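Local atomic coordinates of putative epoxide hydrolase protein (Klebsiella pneumoniae subsp. pneumoniae, PDB entry 5BOV), a protein that is a putative epoxide hydrolase of the alpha/beta hydrolase fold, possibly acting on epoxides or on esters such as monoacylglycerols, its substrate not established. Residues A169-R172 / F178-F181; V63-G68 / A201-N206; W156-Y161 / G256-A261; F160-P165 / A211-N216; I35-W40 / R114-V119. One frame throughout, in Å; residues are numbered along the deposited sequence.

The five contacts run from the centre of the alpha/beta hydrolase core out into its helical cap. Contact 5 lies deepest, with its centre about 4 Å from the centre of the chain, where a strand of the sheet meets the helix that follows the probable nucleophile elbow. Contacts 1 and 4 pack cap helices against one another, their centres about 11 Å apart, and F178 CE1 lies 3.6 Å from F162 CZ. Contacts 2 and 3 fasten the cap to loops of the core at two separate places, centres about 21 Å apart. Between core and cap, W40 of contact 5 meets Y158, F162 and Y171, and N216 OD1 lies 2.8 Å from R114 NH1, probably hydrogen-bonded.

Contact 1: A169-R172 / F178-F181; sequences AGYR and FAKF
F178 is the first residue of 178-181 to meet the neighbouring helix, and it does so with its ring. The partner is Y171, and the two rings form an offset edge-to-face pair, with centroids 5.4 Å apart and planes at 86°. Y171 supplies the edge: its CD1 comes within 3.6 Å of F178 CD1, and F178 CG lies in the plane of the tyrosine ring. The neighbouring CE1 of Y171 takes part as well, reaching 3.8 Å from F178 CD1 and passing near the CB of the phenylalanine. With CG of Y171 trans to the backbone N (chi1 -165°), the phenol is swung off its own helix until its end lies closer to the other helix than its CB direction would suggest. F178 has a similar first torsion, and its CB already points at the partner helix.

A179 follows, and its part is smaller. Its backbone N sits at the edge of the Y171 ring, near the ring plane, while its CB approaches the phenol oxygen Y171 OH at 4.4 Å. That hydroxyl has its polar partner elsewhere, hydrogen bonding with H209 NE2, which helps hold the hydroxyl end while F178 packs against the CD1-CE1 edge.

Helices 165-173 and 175-186 are consecutive in the cap, joined by a tight turn at which T175 OG1 bonds to Y171 O. Around the aromatic pair, helix 157-162 contributes W157, Y158 and F162, helix 209-220 lies against Y171, and helix 194-201 packs on A179 through F197.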
# COMPACT_ATOMS: atom_id res chain seq x y z
N ALA A 169 -11.14 15.20 13.51
CA ALA A 169 -12.03 14.80 14.58
C ALA A 169 -13.07 13.74 14.14
O ALA A 169 -13.34 12.81 14.89
CB ALA A 169 -12.75 16.05 15.17
N GLY A 170 -13.62 13.89 12.95
CA GLY A 170 -14.55 12.94 12.41
C GLY A 170 -13.91 11.57 12.24
O GLY A 170 -14.50 10.53 12.58
N TYR A 171 -12.69 11.57 11.73
CA TYR A 171 -12.03 10.28 11.46
C TYR A 171 -11.70 9.60 12.76
O TYR A 171 -11.77 8.38 12.87
CB TYR A 171 -10.83 10.42 10.51
CG TYR A 171 -10.37 9.07 9.95
CD1 TYR A 171 -11.26 8.27 9.22
CD2 TYR A 171 -9.09 8.61 10.17
CE1 TYR A 171 -10.85 7.01 8.78
CE2 TYR A 171 -8.66 7.35 9.73
CZ TYR A 171 -9.54 6.58 9.02
OH TYR A 171 -9.19 5.31 8.57
N ARG A 172 -11.29 10.39 13.73
CA ARG A 172 -10.96 9.84 15.07
C ARG A 172 -12.20 9.35 15.79
O ARG A 172 -12.19 8.28 16.40
CB ARG A 172 -10.23 10.85 15.92
CG ARG A 172 -9.89 10.34 17.32
CD ARG A 172 -8.90 11.24 18.01
NE ARG A 172 -7.56 11.00 17.50
CZ ARG A 172 -6.80 11.88 16.88
NH1 ARG A 172 -7.19 13.13 16.63
NH2 ARG A 172 -5.58 11.48 16.50
N PHE A 178 -16.40 5.29 9.21
CA PHE A 178 -15.84 6.09 8.13
C PHE A 178 -15.07 5.17 7.17
O PHE A 178 -15.35 5.18 5.96
CB PHE A 178 -14.93 7.20 8.66
CG PHE A 178 -14.60 8.24 7.61
CD1 PHE A 178 -13.73 7.99 6.58
CD2 PHE A 178 -15.20 9.49 7.65
CE1 PHE A 178 -13.47 8.93 5.59
CE2 PHE A 178 -14.92 10.44 6.67
CZ PHE A 178 -14.10 10.16 5.61
N ALA A 179 -14.25 4.28 7.72
CA ALA A 179 -13.50 3.37 6.86
C ALA A 179 -14.47 2.44 6.15
O ALA A 179 -14.25 2.10 4.97
CB ALA A 179 -12.47 2.58 7.66
N LYS A 180 -15.51 1.97 6.82
CA LYS A 180 -16.42 1.05 6.15
C LYS A 180 -17.14 1.73 4.97
O LYS A 180 -17.34 1.15 3.93
CB LYS A 180 -17.47 0.47 7.14
CG LYS A 180 -18.25 -0.72 6.58
CD LYS A 180 -19.17 -1.26 7.70
CE LYS A 180 -19.70 -2.63 7.34
NZ LYS A 180 -20.53 -3.21 8.44
N PHE A 181 -17.55 3.00 5.17
CA PHE A 181 -18.13 3.76 4.10
C PHE A 181 -17.17 3.91 2.90
O PHE A 181 -17.57 3.71 1.75
CB PHE A 181 -18.56 5.11 4.69
CG PHE A 181 -19.31 6.00 3.74
CD1 PHE A 181 -20.66 5.83 3.53
CD2 PHE A 181 -18.67 6.98 3.09
CE1 PHE A 181 -21.37 6.67 2.66
CE2 PHE A 181 -19.33 7.81 2.24
CZ PHE A 181 -20.67 7.63 1.97

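Contact 2: V63-G68 / A201-N206; sequences VPYLRG and ARALDN
Y65 and A203 touch where the ring atom CE1 of the tyrosine meets the methyl CB of the alanine at 3.8 Å. A second point of contact lies at G68 and N206, whose CA atoms are 6.2 Å apart. There the asparagine side chain lies over the glycine's carbonyl group: N206 CB is 3.7 Å from G68 O, and N206 CG is 3.7 Å from G68 C. The first torsion of N206 sets CG trans to the backbone N (chi1 180°), extending the amide across the glycine.

Polar bonds in the next shell hold this amide by both ends. N206 OD1 accepts from D208 N, the bond of an Asx turn, while ND2 donates to G70 O and T72 O just beyond the first segment. G68 O in turn bonds to H209 ND1, and A203 pairs through its backbone with G70.

The arrangement is a core-to-cap junction of an alpha/beta hydrolase: the irregular break in core strand 59-74 is tied to the loop between two cap helices by an asparagine whose Asx turn leads into helix 209-220.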
# COMPACT_ATOMS: atom_id res chain seq x y z
N VAL A 63 4.20 -10.10 5.03
CA VAL A 63 3.04 -9.19 4.93
C VAL A 63 3.00 -8.25 6.16
O VAL A 63 2.55 -8.68 7.24
CB VAL A 63 1.70 -9.94 4.83
CG1 VAL A 63 0.60 -9.00 4.41
CG2 VAL A 63 1.79 -11.11 3.85
N PRO A 64 3.56 -7.03 6.04
CA PRO A 64 3.63 -6.15 7.15
C PRO A 64 2.50 -5.20 7.30
O PRO A 64 1.92 -4.76 6.30
CB PRO A 64 4.92 -5.36 6.86
CG PRO A 64 4.92 -5.23 5.35
CD PRO A 64 4.30 -6.49 4.86
N TYR A 65 2.20 -4.84 8.54
CA TYR A 65 1.35 -3.67 8.78
C TYR A 65 2.17 -2.43 8.49
O TYR A 65 3.31 -2.26 9.00
CB TYR A 65 0.87 -3.59 10.22
CG TYR A 65 -0.13 -4.60 10.68
CD1 TYR A 65 -1.44 -4.56 10.22
CD2 TYR A 65 0.21 -5.60 11.60
CE1 TYR A 65 -2.42 -5.42 10.73
CE2 TYR A 65 -0.72 -6.52 12.06
CZ TYR A 65 -2.05 -6.41 11.65
OH TYR A 65 -2.99 -7.29 12.09
N LEU A 66 1.65 -1.51 7.69
CA LEU A 66 2.28 -0.21 7.51
C LEU A 66 2.24 0.63 8.84
O LEU A 66 1.46 0.35 9.71
CB LEU A 66 1.60 0.56 6.39
CG LEU A 66 1.66 -0.08 4.98
CD1 LEU A 66 0.92 0.86 4.04
CD2 LEU A 66 3.07 -0.29 4.52
N ARG A 67 3.11 1.64 8.92
CA ARG A 67 3.02 2.60 10.00
C ARG A 67 1.55 3.12 10.12
O ARG A 67 0.89 3.37 9.09
CB ARG A 67 4.02 3.73 9.81
CG ARG A 67 3.88 4.55 8.52
CD ARG A 67 4.73 5.84 8.55
NE ARG A 67 6.12 5.52 8.70
CZ ARG A 67 7.06 6.31 9.24
NH1 ARG A 67 6.76 7.58 9.60
NH2 ARG A 67 8.27 5.88 9.39
N GLY A 68 1.04 3.15 11.33
CA GLY A 68 -0.34 3.52 11.58
C GLY A 68 -1.37 2.39 11.57
O GLY A 68 -2.55 2.65 11.62
N ALA A 201 -10.87 -3.58 10.72
CA ALA A 201 -11.12 -2.39 11.54
C ALA A 201 -10.35 -2.42 12.84
O ALA A 201 -9.93 -1.38 13.36
CB ALA A 201 -12.59 -2.23 11.81
N ARG A 202 -10.16 -3.61 13.38
CA ARG A 202 -9.39 -3.74 14.59
C ARG A 202 -8.00 -3.10 14.44
O ARG A 202 -7.46 -2.44 15.37
CB ARG A 202 -9.40 -5.30 15.02
CG ARG A 202 -8.56 -5.62 16.23
CD ARG A 202 -8.36 -7.14 16.55
NE ARG A 202 -7.25 -7.12 17.53
CZ ARG A 202 -7.37 -6.78 18.84
NH1 ARG A 202 -8.57 -6.51 19.44
NH2 ARG A 202 -6.26 -6.74 19.61
N ALA A 203 -7.36 -3.30 13.29
CA ALA A 203 -6.07 -2.75 13.03
C ALA A 203 -6.07 -1.26 12.82
O ALA A 203 -5.07 -0.59 13.09
CB ALA A 203 -5.44 -3.43 11.80
N LEU A 204 -7.23 -0.68 12.43
CA LEU A 204 -7.38 0.76 12.35
C LEU A 204 -7.47 1.46 13.65
O LEU A 204 -7.48 2.69 13.69
CB LEU A 204 -8.57 1.13 11.45
CG LEU A 204 -8.66 0.38 10.10
CD1 LEU A 204 -9.90 0.80 9.29
CD2 LEU A 204 -7.41 0.55 9.23
N ASP A 205 -7.64 0.71 14.75
CA ASP A 205 -7.67 1.29 16.10
C ASP A 205 -6.27 1.47 16.67
O ASP A 205 -6.14 2.01 17.74
CB ASP A 205 -8.53 0.39 17.01
CG ASP A 205 -10.00 0.45 16.65
OD1 ASP A 205 -10.51 1.50 16.13
OD2 ASP A 205 -10.68 -0.57 16.85
N ASN A 206 -5.23 1.16 15.92
CA ASN A 206 -3.87 1.54 16.25
C ASN A 206 -3.83 3.01 16.67
O ASN A 206 -4.40 3.87 15.99
CB ASN A 206 -2.97 1.27 15.01
CG ASN A 206 -1.50 1.65 15.24
OD1 ASN A 206 -1.19 2.79 15.37
ND2 ASN A 206 -0.61 0.66 15.16

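Contact 3: W156-Y161 / G256-A261; sequences WWYQFY and GAPHPA
The backbones come closest at W156 and P258, whose CA atoms are 6.6 Å apart, where W156, in the break between helices 150-155 and 157-162, faces an irregular loop of the core. P258 presses its ring against one face of the W156 indole. Its CG stands 3.3 Å from the centroid of the five-membered ring and only 9° off the ring normal, a CH-pi contact placed almost squarely over the pyrrole part. The adjacent CB of P258 leans to the nitrogen side, 3.2 Å from W156 NE1. The first torsion of W156 (chi1 -80°) puts CG trans to the carbonyl carbon, bringing the indole around to the loop although its CB does not point there. On the opposite face lies the amide of Q159, with NE2 3.4 Å above the plane and toward the rim, and the indole is thus sandwiched between a proline and a glutamine three residues further along the chain.

The Y158 and P258 side chains come from opposite directions, with Y158 OH 4.1 Å from P258 CD. Within the loop, H259 ND1 donates a nearly straight bond of 2.9 Å to A257 O (170° at the hydrogen). The acceptor lies in the imidazole plane, which helps hold the ring's rotation and links the residues flanking P258.

This proline-tryptophan CH-pi contact joins the helical cap to the loop after core strand 247-252. Y158 also packs on W40 and lies near the G108-D110-G112 pattern of the probable nucleophile elbow, consistent with the edge of an alpha/beta hydrolase active-site cleft.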
# COMPACT_ATOMS: atom_id res chain seq x y z
N TRP A 156 -12.33 12.04 -4.67
CA TRP A 156 -11.25 12.22 -3.66
C TRP A 156 -11.72 13.01 -2.37
O TRP A 156 -10.88 13.50 -1.61
CB TRP A 156 -10.10 13.02 -4.24
CG TRP A 156 -9.18 12.31 -5.09
CD1 TRP A 156 -9.04 12.43 -6.48
CD2 TRP A 156 -8.11 11.53 -4.64
NE1 TRP A 156 -7.96 11.67 -6.89
CE2 TRP A 156 -7.42 11.06 -5.79
CE3 TRP A 156 -7.71 11.08 -3.36
CZ2 TRP A 156 -6.31 10.21 -5.69
CZ3 TRP A 156 -6.61 10.23 -3.25
CH2 TRP A 156 -5.92 9.82 -4.42
N TRP A 157 -13.00 13.05 -2.14
CA TRP A 157 -13.62 13.97 -1.13
C TRP A 157 -12.91 13.91 0.24
O TRP A 157 -12.71 14.91 0.89
CB TRP A 157 -15.10 13.73 -0.98
CG TRP A 157 -15.49 12.51 -0.31
CD1 TRP A 157 -15.51 11.26 -0.85
CD2 TRP A 157 -15.88 12.37 1.07
NE1 TRP A 157 -15.89 10.37 0.11
CE2 TRP A 157 -16.08 11.01 1.30
CE3 TRP A 157 -16.03 13.27 2.14
CZ2 TRP A 157 -16.52 10.52 2.55
CZ3 TRP A 157 -16.43 12.78 3.37
CH2 TRP A 157 -16.66 11.41 3.56
N TYR A 158 -12.60 12.68 0.65
CA TYR A 158 -12.08 12.45 1.96
C TYR A 158 -10.74 13.11 2.20
O TYR A 158 -10.44 13.47 3.31
CB TYR A 158 -12.00 10.93 2.27
CG TYR A 158 -11.26 10.15 1.21
CD1 TYR A 158 -11.96 9.61 0.09
CD2 TYR A 158 -9.90 9.97 1.29
CE1 TYR A 158 -11.27 8.93 -0.92
CE2 TYR A 158 -9.22 9.32 0.31
CZ TYR A 158 -9.93 8.81 -0.80
OH TYR A 158 -9.20 8.12 -1.75
N GLN A 159 -9.92 13.30 1.17
CA GLN A 159 -8.62 13.88 1.41
C GLN A 159 -8.80 15.33 1.81
O GLN A 159 -8.07 15.87 2.63
CB GLN A 159 -7.69 13.73 0.21
CG GLN A 159 -7.86 14.65 -0.98
CD GLN A 159 -6.80 14.37 -2.07
OE1 GLN A 159 -5.80 13.67 -1.84
NE2 GLN A 159 -7.03 14.87 -3.23
N PHE A 160 -9.78 15.97 1.21
CA PHE A 160 -10.12 17.38 1.58
C PHE A 160 -10.79 17.48 2.95
O PHE A 160 -10.41 18.38 3.76
CB PHE A 160 -10.96 18.08 0.54
CG PHE A 160 -10.42 17.90 -0.86
CD1 PHE A 160 -9.26 18.55 -1.25
CD2 PHE A 160 -11.09 17.11 -1.76
CE1 PHE A 160 -8.72 18.35 -2.51
CE2 PHE A 160 -10.55 16.88 -3.01
CZ PHE A 160 -9.37 17.52 -3.39
N TYR A 161 -11.65 16.52 3.28
CA TYR A 161 -12.14 16.41 4.65
C TYR A 161 -11.00 16.36 5.67
O TYR A 161 -10.92 17.09 6.66
CB TYR A 161 -12.99 15.17 4.76
CG TYR A 161 -13.73 14.97 6.07
CD1 TYR A 161 -14.63 15.95 6.56
CD2 TYR A 161 -13.63 13.83 6.79
CE1 TYR A 161 -15.36 15.75 7.73
CE2 TYR A 161 -14.36 13.61 7.95
CZ TYR A 161 -15.25 14.55 8.43
OH TYR A 161 -15.96 14.33 9.60
N GLY A 256 -14.17 2.06 -7.62
CA GLY A 256 -14.77 3.37 -7.38
C GLY A 256 -13.84 4.44 -6.87
O GLY A 256 -14.20 5.61 -6.74
N ALA A 257 -12.64 4.04 -6.49
CA ALA A 257 -11.65 4.94 -6.00
C ALA A 257 -10.96 5.59 -7.19
O ALA A 257 -11.02 5.08 -8.30
CB ALA A 257 -10.64 4.19 -5.19
N PRO A 258 -10.38 6.80 -6.96
CA PRO A 258 -9.74 7.52 -8.06
C PRO A 258 -8.53 6.72 -8.58
O PRO A 258 -7.80 6.12 -7.79
CB PRO A 258 -9.25 8.81 -7.41
CG PRO A 258 -9.90 8.90 -6.06
CD PRO A 258 -10.30 7.53 -5.66
N HIS A 259 -8.44 6.58 -9.90
CA HIS A 259 -7.32 5.85 -10.50
C HIS A 259 -7.04 6.36 -11.89
O HIS A 259 -7.95 6.80 -12.56
CB HIS A 259 -7.60 4.32 -10.52
CG HIS A 259 -8.82 3.91 -11.27
ND1 HIS A 259 -10.08 3.99 -10.76
CD2 HIS A 259 -8.97 3.40 -12.51
CE1 HIS A 259 -10.96 3.53 -11.63
NE2 HIS A 259 -10.31 3.17 -12.72
N PRO A 260 -5.76 6.29 -12.33
CA PRO A 260 -5.46 6.69 -13.71
C PRO A 260 -5.86 5.69 -14.76
O PRO A 260 -6.03 4.48 -14.51
CB PRO A 260 -3.92 6.85 -13.71
CG PRO A 260 -3.43 6.33 -12.46
CD PRO A 260 -4.55 5.85 -11.60
N ALA A 261 -6.02 6.18 -15.98
CA ALA A 261 -6.24 5.31 -17.08
C ALA A 261 -4.91 4.58 -17.38
O ALA A 261 -3.84 5.19 -17.42
CB ALA A 261 -6.67 6.08 -18.31

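Contact 4: F160-P165 / A211-N216; sequences FYFATP and AITISN
Helix-helix packing inside the cap of this alpha/beta hydrolase is represented here by F162 of helix 157-162, against T213 and I214 of helix 209-220. The backbones come near, with F162 CA 5.5 Å from I214 CA, and the phenylalanine divides its side chain between the two residues. Its root meets the isoleucine: I214 CD1 lies 3.5 Å from F162 CB and 3.6 Å from F162 CD1, the two side chains crossing at about a right angle. Farther out on the other side of the ring, F162 CE2 reaches T213 CG2 at 3.6 Å. The threonine can offer a methyl because its CG2 is trans to the backbone N, while OG1 (chi1 -65°) turns back to bond with H209 O of its own helix.

I214 has a second branch in play, since its CG2 sits 3.6 Å from F162 O. That carbonyl accepts a bond from R218 NE, one turn farther along helix 209-220, so polar and apolar ties join the same two helices. Beyond this pair the F162 ring meets those of Y171, F178 and W40.

Where helix 157-162 gives way to helix 165-173, T164 takes the N-cap position, and its OG1 bonds to G167 N. The same hydroxyl donates to Y161 O at 2.8 Å, in the carbonyl plane, and Y161 O also accepts from T164 N.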
# COMPACT_ATOMS: atom_id res chain seq x y z
N PHE A 160 -9.78 15.97 1.21
CA PHE A 160 -10.12 17.38 1.58
C PHE A 160 -10.79 17.48 2.95
O PHE A 160 -10.41 18.38 3.76
CB PHE A 160 -10.96 18.08 0.54
CG PHE A 160 -10.42 17.90 -0.86
CD1 PHE A 160 -9.26 18.55 -1.25
CD2 PHE A 160 -11.09 17.11 -1.76
CE1 PHE A 160 -8.72 18.35 -2.51
CE2 PHE A 160 -10.55 16.88 -3.01
CZ PHE A 160 -9.37 17.52 -3.39
N TYR A 161 -11.65 16.52 3.28
CA TYR A 161 -12.14 16.41 4.65
C TYR A 161 -11.00 16.36 5.67
O TYR A 161 -10.92 17.09 6.66
CB TYR A 161 -12.99 15.17 4.76
CG TYR A 161 -13.73 14.97 6.07
CD1 TYR A 161 -14.63 15.95 6.56
CD2 TYR A 161 -13.63 13.83 6.79
CE1 TYR A 161 -15.36 15.75 7.73
CE2 TYR A 161 -14.36 13.61 7.95
CZ TYR A 161 -15.25 14.55 8.43
OH TYR A 161 -15.96 14.33 9.60
N PHE A 162 -10.03 15.45 5.40
CA PHE A 162 -8.88 15.22 6.29
C PHE A 162 -7.93 16.45 6.42
O PHE A 162 -7.15 16.55 7.33
CB PHE A 162 -8.06 13.98 5.88
CG PHE A 162 -8.82 12.66 5.96
CD1 PHE A 162 -9.87 12.47 6.85
CD2 PHE A 162 -8.39 11.59 5.17
CE1 PHE A 162 -10.55 11.27 6.85
CE2 PHE A 162 -9.05 10.38 5.19
CZ PHE A 162 -10.13 10.23 6.06
N ALA A 163 -8.06 17.41 5.51
CA ALA A 163 -7.26 18.61 5.57
C ALA A 163 -7.74 19.58 6.66
O ALA A 163 -7.05 20.55 6.91
CB ALA A 163 -7.28 19.30 4.22
N THR A 164 -8.93 19.35 7.24
CA THR A 164 -9.52 20.21 8.23
C THR A 164 -9.52 19.61 9.61
O THR A 164 -9.49 18.38 9.74
CB THR A 164 -10.97 20.56 7.88
OG1 THR A 164 -11.80 19.42 8.00
CG2 THR A 164 -11.05 21.14 6.45
N PRO A 165 -9.52 20.43 10.67
CA PRO A 165 -9.63 19.87 12.01
C PRO A 165 -10.90 19.08 12.21
O PRO A 165 -10.86 18.08 12.88
CB PRO A 165 -9.61 21.11 12.91
CG PRO A 165 -8.81 22.09 12.15
CD PRO A 165 -9.20 21.88 10.69
N ALA A 211 -3.44 9.81 13.06
CA ALA A 211 -2.40 10.76 12.79
C ALA A 211 -1.74 10.46 11.43
O ALA A 211 -1.46 11.36 10.64
CB ALA A 211 -1.37 10.78 13.89
N ILE A 212 -1.47 9.18 11.16
CA ILE A 212 -0.81 8.78 9.91
C ILE A 212 -1.72 9.07 8.72
O ILE A 212 -1.24 9.56 7.66
CB ILE A 212 -0.38 7.30 9.93
CG1 ILE A 212 0.70 7.09 10.99
CG2 ILE A 212 0.13 6.83 8.57
CD1 ILE A 212 1.99 7.85 10.78
N THR A 213 -3.01 8.76 8.86
CA THR A 213 -3.96 9.00 7.80
C THR A 213 -3.99 10.51 7.46
O THR A 213 -3.89 10.92 6.28
CB THR A 213 -5.34 8.56 8.21
OG1 THR A 213 -5.34 7.13 8.38
CG2 THR A 213 -6.41 8.88 7.15
N ILE A 214 -4.18 11.34 8.48
CA ILE A 214 -4.32 12.79 8.23
C ILE A 214 -3.02 13.35 7.64
O ILE A 214 -3.04 14.18 6.70
CB ILE A 214 -4.66 13.51 9.55
CG1 ILE A 214 -6.01 13.05 10.08
CG2 ILE A 214 -4.62 15.02 9.43
CD1 ILE A 214 -7.16 13.06 9.16
N SER A 215 -1.89 12.91 8.19
CA SER A 215 -0.60 13.31 7.67
C SER A 215 -0.44 12.90 6.19
O SER A 215 0.05 13.69 5.36
CB SER A 215 0.55 12.74 8.49
OG SER A 215 1.82 13.05 7.91
N ASN A 216 -0.73 11.65 5.86
CA ASN A 216 -0.65 11.19 4.47
C ASN A 216 -1.38 12.13 3.51
O ASN A 216 -0.78 12.54 2.49
CB ASN A 216 -1.19 9.75 4.35
CG ASN A 216 -1.19 9.25 2.93
OD1 ASN A 216 -0.24 8.62 2.47
ND2 ASN A 216 -2.28 9.50 2.21

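Contact 5: I35-W40 / R114-V119; sequences ILLHGW and RTADIV
L37 has CG trans to its carbonyl carbon (chi1 -60°) and then runs on fully extended (chi2 179°), which carries CD1 from the strand to T115 and A116 on the helix behind it. T115 presents CG2 to the strand and keeps OG1 for its own helix. L37 CD1 thus lies 3.8 Å from T115 CG2, the two side chains crossing at about a right angle. The same leucine methyl also rests on the helix backbone, 4.0 Å from A116 N, with the CB of A116 slightly farther away at 4.3 Å. A single branch of one leucine carries the whole contact, and the short side chains of A116 and T115 are consistent with this close approach to the helix backbone, with L37 CA 7.5 Å from A116 CA. The polar branch of T115 is occupied within its helix, where OG1 bonds to W111 O.

Just past the strand, H38 turns its imidazole onto the next residue. Its ND1 donates to G39 O at 2.9 Å in a nearly straight bond, the acceptor lying in the ring plane although the donor is tilted 30° from the plane of the carbonyl. H38 NE2 is used too, bonded to L66 N, and the ring is therefore tied at both nitrogens.

Beyond it W40 N bonds to D110 OD2. Strand 32-37 followed by H38, G39, W40 and P41 matches the HGxP oxyanion-hole motif of epoxide hydrolases, while helix 111-122 follows the probable nucleophile elbow, and L37 touches residues of that elbow: a central strand-helix pairing of the alpha/beta hydrolase fold.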
# COMPACT_ATOMS: atom_id res chain seq x y z
N ILE A 35 7.00 -9.48 -0.80
CA ILE A 35 6.52 -8.57 0.23
C ILE A 35 5.25 -7.93 -0.30
O ILE A 35 5.25 -7.35 -1.40
CB ILE A 35 7.58 -7.50 0.61
CG1 ILE A 35 8.87 -8.20 1.08
CG2 ILE A 35 7.00 -6.58 1.69
CD1 ILE A 35 10.01 -7.26 1.37
N LEU A 36 4.17 -8.11 0.46
CA LEU A 36 2.83 -7.72 0.03
C LEU A 36 2.42 -6.57 0.92
O LEU A 36 2.29 -6.71 2.13
CB LEU A 36 1.85 -8.90 0.19
CG LEU A 36 2.23 -10.19 -0.57
CD1 LEU A 36 1.27 -11.32 -0.18
CD2 LEU A 36 2.27 -9.97 -2.08
N LEU A 37 2.05 -5.44 0.27
CA LEU A 37 1.78 -4.21 1.01
C LEU A 37 0.35 -3.76 0.83
O LEU A 37 -0.15 -3.54 -0.32
CB LEU A 37 2.74 -3.13 0.50
CG LEU A 37 4.23 -3.40 0.66
CD1 LEU A 37 5.05 -2.24 0.09
CD2 LEU A 37 4.64 -3.68 2.10
N HIS A 38 -0.34 -3.54 1.95
CA HIS A 38 -1.74 -3.11 1.90
C HIS A 38 -1.89 -1.60 1.69
O HIS A 38 -0.89 -0.86 1.72
CB HIS A 38 -2.43 -3.56 3.18
CG HIS A 38 -1.97 -2.85 4.42
ND1 HIS A 38 -2.42 -1.58 4.74
CD2 HIS A 38 -1.05 -3.16 5.36
CE1 HIS A 38 -1.82 -1.16 5.85
NE2 HIS A 38 -1.02 -2.13 6.27
N GLY A 39 -3.15 -1.20 1.54
CA GLY A 39 -3.51 0.16 1.35
C GLY A 39 -4.36 0.73 2.48
O GLY A 39 -4.53 0.09 3.54
N TRP A 40 -4.91 1.90 2.20
CA TRP A 40 -5.75 2.66 3.20
C TRP A 40 -7.24 2.57 2.77
O TRP A 40 -7.51 2.81 1.56
CB TRP A 40 -5.37 4.14 3.26
CG TRP A 40 -6.21 4.88 4.21
CD1 TRP A 40 -5.99 5.01 5.52
CD2 TRP A 40 -7.40 5.61 3.93
NE1 TRP A 40 -6.98 5.74 6.11
CE2 TRP A 40 -7.87 6.13 5.14
CE3 TRP A 40 -8.16 5.81 2.79
CZ2 TRP A 40 -9.08 6.85 5.23
CZ3 TRP A 40 -9.29 6.58 2.88
CH2 TRP A 40 -9.77 7.06 4.10
N ARG A 114 1.93 2.62 -4.00
CA ARG A 114 2.82 3.78 -3.97
C ARG A 114 4.13 3.47 -3.29
O ARG A 114 5.21 3.75 -3.82
CB ARG A 114 2.14 4.90 -3.26
CG ARG A 114 2.91 6.17 -3.23
CD ARG A 114 2.21 7.21 -2.34
NE ARG A 114 2.30 6.81 -0.95
CZ ARG A 114 1.53 7.23 0.03
NH1 ARG A 114 0.52 8.05 -0.18
NH2 ARG A 114 1.81 6.84 1.29
N THR A 115 4.07 2.74 -2.17
CA THR A 115 5.23 2.42 -1.42
C THR A 115 6.15 1.44 -2.22
O THR A 115 7.35 1.69 -2.34
CB THR A 115 4.85 1.76 -0.06
OG1 THR A 115 4.07 2.70 0.72
CG2 THR A 115 6.02 1.39 0.69
N ALA A 116 5.56 0.41 -2.82
CA ALA A 116 6.35 -0.50 -3.64
C ALA A 116 6.95 0.18 -4.87
O ALA A 116 8.09 -0.09 -5.22
CB ALA A 116 5.45 -1.66 -4.12
N ASP A 117 6.18 1.09 -5.50
CA ASP A 117 6.61 1.87 -6.60
C ASP A 117 7.91 2.65 -6.19
O ASP A 117 8.88 2.70 -6.97
CB ASP A 117 5.60 2.85 -7.09
CG ASP A 117 4.39 2.23 -7.76
OD1 ASP A 117 4.35 0.99 -7.98
OD2 ASP A 117 3.44 3.01 -7.92
N ILE A 118 7.86 3.32 -5.04
CA ILE A 118 8.97 4.10 -4.57
C ILE A 118 10.20 3.20 -4.32
O ILE A 118 11.33 3.60 -4.72
CB ILE A 118 8.61 4.91 -3.32
CG1 ILE A 118 7.61 5.96 -3.69
CG2 ILE A 118 9.89 5.58 -2.69
CD1 ILE A 118 6.93 6.61 -2.49
N VAL A 119 10.03 2.06 -3.67
CA VAL A 119 11.16 1.18 -3.45
C VAL A 119 11.78 0.78 -4.78
O VAL A 119 13.01 0.81 -4.95
CB VAL A 119 10.82 -0.05 -2.61
CG1 VAL A 119 12.00 -0.89 -2.38
CG2 VAL A 119 10.28 0.42 -1.29